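Local coordinates for beta-lactamase-like protein (Novosphingobium pentaromativorans US6-1, PDB 6AUF) that probably hydrolyses beta-lactam antibiotics as a class B3 metallo-beta-lactamase with two zinc ions in its active site, at residues 128-133 against 179-184; 141-146 against 185-190. All coordinates share one frame; numbering follows the deposited sequence.

Contact 1. Residues 128-133 against 179-184; sequences AAVASA and VRETPA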
loop_
_atom_site.group_PDB
_atom_site.type_symbol
_atom_site.label_atom_id
_atom_site.label_comp_id
_atom_site.label_asym_id
_atom_site.label_seq_id
_atom_site.Cartn_x
_atom_site.Cartn_y
_atom_site.Cartn_z
ATOM N N ALA A 128 5.162 -11.911 4.444
ATOM C CA ALA A 128 5.485 -11.308 5.728
ATOM C C ALA A 128 4.518 -10.166 5.985
ATOM O O ALA A 128 4.100 -9.485 5.044
ATOM C CB ALA A 128 6.926 -10.793 5.774
ATOM N N ALA A 129 4.162 -9.961 7.256
ATOM C CA ALA A 129 3.147 -8.970 7.591
ATOM C C ALA A 129 3.239 -8.599 9.066
ATOM O O ALA A 129 3.753 -9.363 9.888
ATOM C CB ALA A 129 1.746 -9.482 7.252
ATOM N N VAL A 130 2.733 -7.400 9.381
ATOM C CA VAL A 130 2.674 -6.930 10.760
ATOM C C VAL A 130 1.675 -7.767 11.550
ATOM O O VAL A 130 0.679 -8.274 11.018
ATOM C CB VAL A 130 2.292 -5.438 10.829
ATOM C CG1 VAL A 130 3.288 -4.602 10.098
ATOM C CG2 VAL A 130 0.887 -5.215 10.292
ATOM N N ALA A 131 1.927 -7.899 12.843
ATOM C CA ALA A 131 1.033 -8.712 13.652
ATOM C C ALA A 131 -0.404 -8.192 13.588
ATOM O O ALA A 131 -1.356 -8.980 13.546
ATOM C CB ALA A 131 1.545 -8.769 15.095
ATOM N N SER A 132 -0.585 -6.870 13.584
ATOM C CA SER A 132 -1.931 -6.303 13.534
ATOM C C SER A 132 -2.723 -6.716 12.289
ATOM O O SER A 132 -3.947 -6.516 12.251
ATOM C CB SER A 132 -1.835 -4.787 13.605
ATOM O OG SER A 132 -1.113 -4.406 14.760
ATOM N N ALA A 133 -2.064 -7.280 11.274
ATOM C CA ALA A 133 -2.747 -7.731 10.076
ATOM C C ALA A 133 -2.905 -9.241 9.997
ATOM O O ALA A 133 -3.789 -9.710 9.276
ATOM C CB ALA A 133 -2.007 -7.235 8.821
ATOM N N VAL A 179 9.401 -1.767 7.804
ATOM C CA VAL A 179 7.959 -1.594 7.972
ATOM C C VAL A 179 7.643 -0.782 9.230
ATOM O O VAL A 179 8.343 -0.839 10.246
ATOM C CB VAL A 179 7.250 -2.961 8.051
ATOM C CG1 VAL A 179 7.454 -3.561 9.450
ATOM C CG2 VAL A 179 5.766 -2.814 7.752
ATOM N N ARG A 180 6.547 -0.039 9.163
ATOM C CA ARG A 180 5.981 0.650 10.304
ATOM C C ARG A 180 4.509 0.279 10.394
ATOM O O ARG A 180 3.791 0.341 9.386
ATOM C CB ARG A 180 6.110 2.177 10.187
ATOM C CG ARG A 180 7.518 2.781 10.315
ATOM C CD ARG A 180 8.291 2.335 11.520
ATOM N NE ARG A 180 7.600 2.606 12.782
ATOM C CZ ARG A 180 7.894 3.607 13.613
ATOM N NH1 ARG A 180 8.860 4.467 13.318
ATOM N NH2 ARG A 180 7.214 3.756 14.753
ATOM N N GLU A 181 4.055 -0.091 11.599
ATOM C CA GLU A 181 2.618 -0.179 11.844
ATOM C C GLU A 181 2.020 1.226 11.848
ATOM O O GLU A 181 2.428 2.082 12.647
ATOM C CB GLU A 181 2.324 -0.904 13.155
ATOM C CG GLU A 181 2.184 -2.412 12.963
ATOM C CD GLU A 181 1.691 -3.132 14.201
ATOM O OE1 GLU A 181 1.289 -4.322 14.107
ATOM O OE2 GLU A 181 1.702 -2.496 15.268
ATOM N N THR A 182 1.057 1.460 10.954
ATOM C CA THR A 182 0.493 2.793 10.701
ATOM C C THR A 182 -1.031 2.694 10.662
ATOM O O THR A 182 -1.648 2.880 9.609
ATOM C CB THR A 182 1.045 3.379 9.390
ATOM O OG1 THR A 182 0.753 2.496 8.290
ATOM C CG2 THR A 182 2.542 3.528 9.464
ATOM N N PRO A 183 -1.676 2.429 11.801
ATOM C CA PRO A 183 -3.062 1.931 11.764
ATOM C C PRO A 183 -4.132 3.004 11.627
ATOM O O PRO A 183 -5.147 2.947 12.331
ATOM C CB PRO A 183 -3.196 1.195 13.109
ATOM C CG PRO A 183 -1.777 1.090 13.642
ATOM C CD PRO A 183 -1.114 2.320 13.155
ATOM N N ALA A 184 -3.932 3.965 10.711
ATOM C CA ALA A 184 -4.906 5.034 10.531
ATOM C C ALA A 184 -6.141 4.551 9.782
ATOM O O ALA A 184 -7.267 4.895 10.155
ATOM C CB ALA A 184 -4.264 6.213 9.816
#

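Contact 2. Residues 141-146 against 185-190; sequences KPSADD and HSPGSA. With ZN (zinc ion), chain C.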
loop_
_atom_site.group_PDB
_atom_site.type_symbol
_atom_site.label_atom_id
_atom_site.label_comp_id
_atom_site.label_asym_id
_atom_site.label_seq_id
_atom_site.Cartn_x
_atom_site.Cartn_y
_atom_site.Cartn_z
ATOM N N LYS A 141 -11.241 -12.616 6.310
ATOM C CA LYS A 141 -12.307 -11.780 6.854
ATOM C C LYS A 141 -11.733 -10.531 7.514
ATOM O O LYS A 141 -10.791 -10.633 8.312
ATOM C CB LYS A 141 -13.130 -12.548 7.875
ATOM C CG LYS A 141 -13.998 -11.649 8.748
ATOM C CD LYS A 141 -14.683 -12.444 9.843
ATOM C CE LYS A 141 -15.927 -11.732 10.329
ATOM N NZ LYS A 141 -16.855 -12.680 10.998
ATOM N N PRO A 142 -12.274 -9.351 7.231
ATOM C CA PRO A 142 -11.777 -8.149 7.900
ATOM C C PRO A 142 -12.030 -8.209 9.401
ATOM O O PRO A 142 -12.908 -8.921 9.899
ATOM C CB PRO A 142 -12.554 -7.009 7.226
ATOM C CG PRO A 142 -13.735 -7.659 6.596
ATOM C CD PRO A 142 -13.322 -9.051 6.243
ATOM N N SER A 143 -11.215 -7.449 10.121
ATOM C CA SER A 143 -11.121 -7.574 11.565
ATOM C C SER A 143 -12.363 -7.039 12.254
ATOM O O SER A 143 -13.044 -6.138 11.755
ATOM C CB SER A 143 -9.901 -6.816 12.082
ATOM O OG SER A 143 -10.000 -6.592 13.474
ATOM N N ALA A 144 -12.632 -7.582 13.442
ATOM C CA ALA A 144 -13.725 -7.066 14.249
ATOM C C ALA A 144 -13.515 -5.607 14.610
ATOM O O ALA A 144 -14.499 -4.898 14.850
ATOM C CB ALA A 144 -13.888 -7.909 15.508
ATOM N N ASP A 145 -12.261 -5.141 14.628
ATOM C CA ASP A 145 -11.923 -3.757 14.947
ATOM C C ASP A 145 -11.979 -2.822 13.750
ATOM O O ASP A 145 -11.848 -1.604 13.928
ATOM C CB ASP A 145 -10.518 -3.675 15.555
ATOM C CG ASP A 145 -10.459 -4.269 16.944
ATOM O OD1 ASP A 145 -11.524 -4.312 17.600
ATOM O OD2 ASP A 145 -9.362 -4.696 17.368
ATOM N N ASP A 146 -12.157 -3.350 12.548
ATOM C CA ASP A 146 -12.133 -2.514 11.355
ATOM C C ASP A 146 -13.419 -1.700 11.283
ATOM O O ASP A 146 -14.505 -2.289 11.288
ATOM C CB ASP A 146 -11.986 -3.393 10.118
ATOM C CG ASP A 146 -11.669 -2.604 8.889
ATOM O OD1 ASP A 146 -12.313 -1.567 8.644
ATOM O OD2 ASP A 146 -10.753 -3.013 8.158
ATOM N N HIS A 185 -5.960 3.746 8.739
ATOM C CA HIS A 185 -7.060 3.416 7.845
ATOM C C HIS A 185 -7.734 2.112 8.234
ATOM O O HIS A 185 -8.948 1.965 8.044
ATOM C CB HIS A 185 -6.552 3.361 6.389
ATOM C CG HIS A 185 -7.476 2.646 5.442
ATOM N ND1 HIS A 185 -8.580 3.244 4.871
ATOM C CD2 HIS A 185 -7.470 1.371 4.989
ATOM C CE1 HIS A 185 -9.210 2.373 4.102
ATOM N NE2 HIS A 185 -8.555 1.230 4.156
ATOM N N SER A 186 -6.966 1.178 8.777
ATOM C CA SER A 186 -7.461 -0.111 9.231
ATOM C C SER A 186 -6.575 -0.575 10.372
ATOM O O SER A 186 -5.487 -0.026 10.590
ATOM C CB SER A 186 -7.435 -1.137 8.099
ATOM O OG SER A 186 -6.090 -1.490 7.835
ATOM N N PRO A 187 -6.990 -1.601 11.112
ATOM C CA PRO A 187 -6.122 -2.082 12.197
ATOM C C PRO A 187 -4.787 -2.610 11.710
ATOM O O PRO A 187 -3.765 -2.399 12.383
ATOM C CB PRO A 187 -6.974 -3.172 12.859
ATOM C CG PRO A 187 -8.382 -2.725 12.603
ATOM C CD PRO A 187 -8.352 -2.153 11.211
ATOM N N GLY A 188 -4.763 -3.287 10.558
ATOM C CA GLY A 188 -3.577 -3.930 10.036
ATOM C C GLY A 188 -2.719 -3.059 9.145
ATOM O O GLY A 188 -1.746 -3.549 8.558
ATOM N N SER A 189 -3.043 -1.774 9.028
ATOM C CA SER A 189 -2.347 -0.918 8.076
ATOM C C SER A 189 -0.849 -0.858 8.362
ATOM O O SER A 189 -0.415 -0.692 9.509
ATOM C CB SER A 189 -2.944 0.484 8.106
ATOM O OG SER A 189 -1.996 1.399 7.597
ATOM N N ALA A 190 -0.061 -0.995 7.302
ATOM C CA ALA A 190 1.388 -0.920 7.354
ATOM C C ALA A 190 1.897 0.021 6.269
ATOM O O ALA A 190 1.292 0.165 5.204
ATOM C CB ALA A 190 2.022 -2.288 7.172
HETATM ZN ZN ZN C . -8.820 -0.176 2.646
HETATM O O HOH W 1 -10.989 0.383 7.315
#

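Contact 1. Residues 128-133 against 179-184
The side chain of E181, at the end of strand 175-181, carries the polar part of this contact and much of the apolar part, reaching across to the junction where strand 126-130 turns into helix 131-139. The contact thereby ties together one strand from each of the two sheets of the metallo-beta-lactamase fold. The polar part has one acceptor and two donors. E181 OE1 takes the backbone N-H of S132 at 3.2 Å between N and OE1; the N-H...O angle is 154°, and the nitrogen lies nearly along the C-O axis. It also takes the hydroxyl, at 2.5 Å between S132 OG and E181 OE1, but this donor stands well out of the carboxylate plane (56°). Both donors of S132 can grip one oxygen because its OG is anti to the carbonyl carbon and beside its own N (chi1 -55°). The other carboxylate oxygen, OE2, forms a salt bridge with R231 of helix 226-241.

The apolar part lies along the stem of the same side chain. V130 crosses E181 obliquely, with its CB 3.7 Å from E181 CG, and the extended chain beyond CG carries the carboxylate past this valine to S132. Beside it, V130 CG1 meets V179 CG2 at 3.9 Å, and A190 of strand 190-197 packs against both valines. Two donors on OE1 and an arginine on OE2 imply that this buried carboxylate is probably ionised, its charge balanced by R231.

Contact 2. Residues 141-146 against 185-190
The direct contact is van der Waals packing around the ring of P187, without a hydrogen bond between the two loops. P187 CG lies 3.8 Å from D145 CB, and the neighbouring ring carbon CD lies 3.8 Å from D146 CA, so the edge of the pyrrolidine carrying these two carbons abuts the end of the 143-146 turn. The D146 side chain crosses the proline at about a right angle, and its OD2 comes to 3.8 Å from S186 CB.

Polar linkage comes through water 1, which donates to D146 OD1 and to H185 O, each at 2.7 Å. The same water lies over one face of the H185 ring, offset toward the rim.

Further out, each loop fixes its own shape. Residues 143-146 form a type I turn closed by D146 N to S143 O at 3.0 Å. An ST turn overlaps it, in which D145 N donates to S143 OG at 2.9 Å (160°). With CG anti to the backbone N (chi1 -168°), the D146 side chain turns its carboxylate to the zinc-site side, where OD1 also accepts from Q148 N and OD2 is bonded to H109 NE2. Residues 186-189 make a second type I turn, and S186 OG is bonded to E108.

H185 NE2 binds zinc at 2.1 Å, alongside H107 and H109, while H185 ND1 is bonded to T213 O. D146 is therefore a second-shell carboxylate: it probably helps to orient the ligand H109 and to make that imidazole a more electron-rich donor to the metal, while its water ties the 141-146 loop to the backbone of a second ligand, H185.

Contact 1 is the more buried of the two, joining the ends of strands from the two different sheets of the metallo-beta-lactamase fold; contact 2 is partly buried and joins two loops, with D145 exposed and H185 in the zinc site. They use consecutive parts of the same chain, 179-184 running directly into 185-190, and T182 O probably accepts a hydrogen bond from S189 OG, while S132 CB packs on P187 O at 3.3 Å. Each includes a buried carboxylate, although contact 2 centres on P187. In contact 1 the carboxylate is bonded directly across the interface, with no metal ligand in it; in contact 2 it bridges through water and reaches a zinc ligand.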